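Local coordinates for protein putative aldo/keto reductase (Salmonella enterica subsp. enterica serovar Typhimurium, PDB 4R9O) that probably acts as an NADP-dependent oxidoreductase of the aldo/keto reductase family, built on a TIM barrel, at residues 18-23 / 276-281; 9-14 / 205-210. All coordinates share one frame; numbering follows the deposited sequence.

Interaction 1. Residues 18-23 / 276-281; sequences SRFVMG and LEAETL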
loop_
_atom_site.group_PDB
_atom_site.type_symbol
_atom_site.label_atom_id
_atom_site.label_comp_id
_atom_site.label_asym_id
_atom_site.label_seq_id
_atom_site.Cartn_x
_atom_site.Cartn_y
_atom_site.Cartn_z
ATOM N N SER C 18 14.371 -36.546 3.580
ATOM C CA SER C 18 13.707 -36.650 4.873
ATOM C C SER C 18 12.738 -35.462 4.971
ATOM O O SER C 18 13.030 -34.386 4.466
ATOM C CB SER C 18 14.723 -36.675 6.023
ATOM O OG SER C 18 15.531 -35.512 6.028
ATOM N N ARG C 19 11.585 -35.675 5.592
ATOM C CA ARG C 19 10.544 -34.654 5.709
ATOM C C ARG C 19 11.027 -33.400 6.437
ATOM O O ARG C 19 10.566 -32.288 6.167
ATOM C CB ARG C 19 9.330 -35.243 6.431
ATOM C CG ARG C 19 8.092 -34.392 6.376
ATOM C CD ARG C 19 6.971 -35.077 7.118
ATOM N NE ARG C 19 5.715 -34.374 6.924
ATOM C CZ ARG C 19 4.574 -34.725 7.494
ATOM N NH1 ARG C 19 4.539 -35.780 8.302
ATOM N NH2 ARG C 19 3.473 -34.017 7.259
ATOM N N PHE C 20 11.944 -33.585 7.380
ATOM C CA PHE C 20 12.605 -32.459 8.027
ATOM C C PHE C 20 14.035 -32.333 7.497
ATOM O O PHE C 20 14.720 -33.327 7.286
ATOM C CB PHE C 20 12.602 -32.619 9.550
ATOM C CG PHE C 20 11.304 -32.229 10.203
ATOM C CD1 PHE C 20 11.113 -30.941 10.676
ATOM C CD2 PHE C 20 10.284 -33.151 10.358
ATOM C CE1 PHE C 20 9.915 -30.573 11.281
ATOM C CE2 PHE C 20 9.088 -32.797 10.972
ATOM C CZ PHE C 20 8.906 -31.503 11.434
ATOM N N VAL C 21 14.471 -31.097 7.282
ATOM C CA VAL C 21 15.777 -30.816 6.690
ATOM C C VAL C 21 16.682 -30.070 7.665
ATOM O O VAL C 21 16.271 -29.072 8.262
ATOM C CB VAL C 21 15.610 -29.986 5.394
ATOM C CG1 VAL C 21 16.969 -29.546 4.837
ATOM C CG2 VAL C 21 14.829 -30.787 4.357
ATOM N N MET C 22 17.911 -30.549 7.855
ATOM C CA MET C 22 18.857 -29.814 8.701
ATOM C C MET C 22 19.542 -28.710 7.899
ATOM O O MET C 22 20.264 -28.989 6.942
ATOM C CB MET C 22 19.907 -30.751 9.308
ATOM C CG MET C 22 20.799 -30.066 10.339
ATOM S SD MET C 22 19.869 -29.533 11.797
ATOM C CE MET C 22 20.550 -27.900 12.066
ATOM N N GLY C 23 19.313 -27.459 8.292
ATOM C CA GLY C 23 19.907 -26.310 7.614
ATOM C C GLY C 23 21.201 -25.849 8.282
ATOM O O GLY C 23 21.286 -25.761 9.507
ATOM N N LEU C 276 11.166 -32.842 15.578
ATOM C CA LEU C 276 10.677 -34.032 14.895
ATOM C C LEU C 276 9.396 -34.577 15.508
ATOM O O LEU C 276 8.648 -35.295 14.852
ATOM C CB LEU C 276 11.759 -35.109 14.895
ATOM C CG LEU C 276 13.117 -34.593 14.414
ATOM C CD1 LEU C 276 14.159 -35.699 14.400
ATOM C CD2 LEU C 276 12.994 -33.930 13.038
ATOM N N GLU C 277 9.142 -34.224 16.764
ATOM C CA GLU C 277 7.937 -34.666 17.456
ATOM C C GLU C 277 6.662 -34.038 16.876
ATOM O O GLU C 277 5.554 -34.481 17.183
ATOM C CB GLU C 277 8.047 -34.354 18.951
ATOM C CG GLU C 277 9.161 -35.128 19.654
ATOM C CD GLU C 277 9.238 -34.846 21.145
ATOM O OE1 GLU C 277 10.091 -35.462 21.822
ATOM O OE2 GLU C 277 8.452 -34.010 21.640
ATOM N N ALA C 278 6.815 -33.017 16.033
ATOM C CA ALA C 278 5.659 -32.378 15.409
ATOM C C ALA C 278 4.922 -33.322 14.457
ATOM O O ALA C 278 3.721 -33.172 14.251
ATOM C CB ALA C 278 6.078 -31.112 14.678
ATOM N N GLU C 279 5.638 -34.292 13.890
ATOM C CA GLU C 279 5.038 -35.285 12.993
ATOM C C GLU C 279 3.858 -36.040 13.620
ATOM O O GLU C 279 2.995 -36.545 12.899
ATOM C CB GLU C 279 6.090 -36.307 12.529
ATOM C CG GLU C 279 7.021 -35.815 11.414
ATOM C CD GLU C 279 7.394 -36.910 10.407
ATOM O OE1 GLU C 279 6.479 -37.503 9.789
ATOM O OE2 GLU C 279 8.603 -37.171 10.226
ATOM N N THR C 280 3.821 -36.121 14.950
ATOM C CA THR C 280 2.786 -36.898 15.638
ATOM C C THR C 280 1.676 -36.038 16.264
ATOM O O THR C 280 0.757 -36.562 16.897
ATOM C CB THR C 280 3.404 -37.781 16.742
ATOM O OG1 THR C 280 3.991 -36.953 17.755
ATOM C CG2 THR C 280 4.467 -38.697 16.156
ATOM N N LEU C 281 1.768 -34.724 16.082
ATOM C CA LEU C 281 0.809 -33.783 16.652
ATOM C C LEU C 281 -0.485 -33.683 15.833
ATOM O O LEU C 281 -0.446 -33.544 14.610
ATOM C CB LEU C 281 1.447 -32.397 16.767
ATOM C CG LEU C 281 1.834 -31.896 18.154
ATOM C CD1 LEU C 281 2.759 -32.878 18.843
ATOM C CD2 LEU C 281 2.486 -30.520 18.051
#

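Interaction 2. Residues 9-14 / 205-210; sequences TIAPQG and LRIRPM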
loop_
_atom_site.group_PDB
_atom_site.type_symbol
_atom_site.label_atom_id
_atom_site.label_comp_id
_atom_site.label_asym_id
_atom_site.label_seq_id
_atom_site.Cartn_x
_atom_site.Cartn_y
_atom_site.Cartn_z
ATOM N N THR C 9 9.106 -38.263 -1.286
ATOM C CA THR C 9 9.503 -37.885 -2.636
ATOM C C THR C 9 9.051 -36.450 -2.878
ATOM O O THR C 9 7.860 -36.162 -2.845
ATOM C CB THR C 9 8.897 -38.829 -3.689
ATOM O OG1 THR C 9 9.246 -40.180 -3.365
ATOM C CG2 THR C 9 9.426 -38.496 -5.077
ATOM N N ILE C 10 9.995 -35.544 -3.120
ATOM C CA ILE C 10 9.655 -34.123 -3.122
ATOM C C ILE C 10 9.011 -33.640 -4.421
ATOM O O ILE C 10 8.360 -32.597 -4.432
ATOM C CB ILE C 10 10.889 -33.265 -2.828
ATOM C CG1 ILE C 10 11.853 -33.293 -4.018
ATOM C CG2 ILE C 10 11.571 -33.767 -1.557
ATOM C CD1 ILE C 10 13.063 -32.432 -3.830
ATOM N N ALA C 11 9.164 -34.401 -5.500
ATOM C CA ALA C 11 8.631 -34.016 -6.807
ATOM C C ALA C 11 8.499 -35.271 -7.670
ATOM O O ALA C 11 9.160 -36.268 -7.378
ATOM C CB ALA C 11 9.552 -32.988 -7.461
ATOM N N PRO C 12 7.677 -35.206 -8.736
ATOM C CA PRO C 12 7.700 -36.253 -9.764
ATOM C C PRO C 12 9.102 -36.394 -10.361
ATOM O O PRO C 12 9.699 -35.386 -10.754
ATOM C CB PRO C 12 6.694 -35.749 -10.809
ATOM C CG PRO C 12 5.784 -34.841 -10.049
ATOM C CD PRO C 12 6.637 -34.194 -9.000
ATOM N N GLN C 13 9.607 -37.630 -10.405
ATOM C CA GLN C 13 10.980 -37.950 -10.822
ATOM C C GLN C 13 12.028 -37.394 -9.849
ATOM O O GLN C 13 13.231 -37.494 -10.103
ATOM C CB GLN C 13 11.274 -37.426 -12.234
ATOM C CG GLN C 13 10.129 -37.542 -13.233
ATOM C CD GLN C 13 9.858 -36.223 -13.943
ATOM O OE1 GLN C 13 10.743 -35.658 -14.590
ATOM N NE2 GLN C 13 8.636 -35.719 -13.811
ATOM N N GLY C 14 11.573 -36.820 -8.738
ATOM C CA GLY C 14 12.455 -36.136 -7.808
ATOM C C GLY C 14 13.135 -37.061 -6.821
ATOM O O GLY C 14 12.807 -38.243 -6.736
ATOM N N LEU C 205 1.471 -28.772 -9.125
ATOM C CA LEU C 205 2.520 -29.530 -9.798
ATOM C C LEU C 205 3.009 -30.729 -8.990
ATOM O O LEU C 205 3.853 -31.477 -9.463
ATOM C CB LEU C 205 3.705 -28.610 -10.119
ATOM C CG LEU C 205 3.417 -27.471 -11.089
ATOM C CD1 LEU C 205 4.691 -26.692 -11.377
ATOM C CD2 LEU C 205 2.843 -28.023 -12.364
ATOM N N ARG C 206 2.470 -30.903 -7.784
ATOM C CA ARG C 206 2.882 -31.963 -6.853
ATOM C C ARG C 206 4.366 -31.873 -6.502
ATOM O O ARG C 206 5.054 -32.885 -6.374
ATOM C CB ARG C 206 2.555 -33.343 -7.417
ATOM C CG ARG C 206 1.068 -33.486 -7.793
ATOM C CD ARG C 206 0.651 -34.921 -8.066
ATOM N NE ARG C 206 -0.760 -34.980 -8.449
ATOM C CZ ARG C 206 -1.775 -35.007 -7.589
ATOM N NH1 ARG C 206 -1.549 -35.005 -6.277
ATOM N NH2 ARG C 206 -3.022 -35.052 -8.038
ATOM N N ILE C 207 4.836 -30.640 -6.352
ATOM C CA ILE C 207 6.201 -30.340 -5.937
ATOM C C ILE C 207 6.160 -29.798 -4.524
ATOM O O ILE C 207 5.435 -28.845 -4.234
ATOM C CB ILE C 207 6.867 -29.322 -6.885
ATOM C CG1 ILE C 207 7.071 -29.957 -8.266
ATOM C CG2 ILE C 207 8.186 -28.790 -6.304
ATOM C CD1 ILE C 207 7.353 -28.990 -9.372
ATOM N N ARG C 208 6.933 -30.411 -3.633
ATOM C CA ARG C 208 6.899 -30.010 -2.239
ATOM C C ARG C 208 7.982 -28.976 -1.928
ATOM O O ARG C 208 9.163 -29.170 -2.244
ATOM C CB ARG C 208 7.026 -31.245 -1.339
ATOM C CG ARG C 208 5.845 -32.200 -1.509
ATOM C CD ARG C 208 6.030 -33.528 -0.786
ATOM N NE ARG C 208 5.980 -33.404 0.671
ATOM C CZ ARG C 208 5.665 -34.402 1.494
ATOM N NH1 ARG C 208 5.356 -35.593 0.999
ATOM N NH2 ARG C 208 5.650 -34.207 2.809
ATOM N N PRO C 209 7.581 -27.862 -1.304
ATOM C CA PRO C 209 8.569 -26.831 -0.974
ATOM C C PRO C 209 9.375 -27.157 0.273
ATOM O O PRO C 209 8.833 -27.735 1.223
ATOM C CB PRO C 209 7.712 -25.594 -0.740
ATOM C CG PRO C 209 6.406 -26.159 -0.216
ATOM C CD PRO C 209 6.215 -27.486 -0.892
ATOM N N MET C 210 10.660 -26.809 0.267
ATOM C CA MET C 210 11.432 -26.737 1.507
ATOM C C MET C 210 11.130 -25.379 2.132
ATOM O O MET C 210 11.145 -24.355 1.443
ATOM C CB MET C 210 12.934 -26.894 1.257
ATOM C CG MET C 210 13.318 -28.165 0.505
ATOM S SD MET C 210 15.015 -28.119 -0.101
ATOM C CE MET C 210 15.928 -28.149 1.446
HETATM O O HOH W 1 5.952 -34.950 -4.897
#

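Interaction 1. Residues 18-23 / 276-281
A salt bridge set beside a small apolar cluster joins the break at R19 and F20 in the first barrel strand, 16-23, to the short 3-10 turn 277-280 that follows helix 269-276. R19 runs out fully extended, CG anti to its backbone N (chi1 -168°), and meets E279 tip to tip: NH1 lies 3.0 Å from OE1 of E279. The oxygen sits near the guanidinium plane, at its edge; the two planes stand 81° apart, and NH1 meets OE1 from above the carboxylate plane. A bend at chi2 of E279 brings the carboxylate round to R19, and the other oxygen, OE2, accepts from the backbone N of Q6.

Beside the charged pair, the ring of F20 slides in past L276, whose CD2 packs 3.7 Å from CG of F20. The methylene CG of E279 comes in at the ring edge, 3.7 Å from CE2 of F20, and CB of A278 lies more loosely by CZ. P262 and I264 also touch F20, about 7 Å by side chains from C214 of the probable NADP site. The contact packs beside the seam where strand 261-264 pairs in parallel with 16-23, through V21, and closes the TIM barrel.

Interaction 2. Residues 9-14 / 205-210
The carbonyl oxygen of I10 is gripped twice, by one strong hydrogen bond and one weaker CA-H...O contact. R208 N donates to I10 O over 2.7 Å, almost straight at 171° and nearly along the C=O axis, while CA of I207 approaches the same oxygen at 3.5 Å. The contact lies at the N-terminal end of the TIM-barrel strands, where the aldo/keto reductase hairpin sits: residues 9-14 form the turn between its antiparallel strands, 7-9 and 16-23, and residues 205-210 lead from helix 198-205 into strand 210-212. A type II beta turn runs from A11 to G14, closed by G14 N on A11 O, and R206, with its positive phi, ends the preceding helix in a Schellman motif.

That helix end turns R206 O toward the other loop, where a water donates to it at 2.7 Å and to T9 O at 3.1 Å, a second link between the two backbones. The P12 ring sets its CD against R206 O at 3.3 Å and meets I207 more loosely. CB of A11 rests 4.0 Å from CG1 of I207, a branch held beside the backbone N by chi1 of -67°. The guanidinium of R206 turns outward to a salt bridge with D140 of the second subunit.

R208 starts toward the 9-14 loop, then bends at chi3 (70°), so that its NE bonds to the backbone O of Q259, just before strand 261-264. On the way, its aliphatic part follows the backbone of residues 9 and 10, with CD lying 3.8 Å from T9 O.

From the N terminus, the chain first enters interaction 2 through residues 9-14 and then, a few residues on, interaction 1 through strand residues 18-23. Interaction 2 closes when residues 205-210 return after 190 intervening residues, and interaction 1 closes later still, at 276-281, so the two loops cross instead of nesting. Their centres lie about 17 Å apart, yet they touch: CG1 of V21 packs 3.8 Å from CE of M210, and the guanidinium groups of R19 and R208 come near each other despite like charge. Together they tie the N-terminal hairpin, whose second arm is the first barrel strand, to the approach to strand 210-212 and to the connection between helices 269-276 and 285-296.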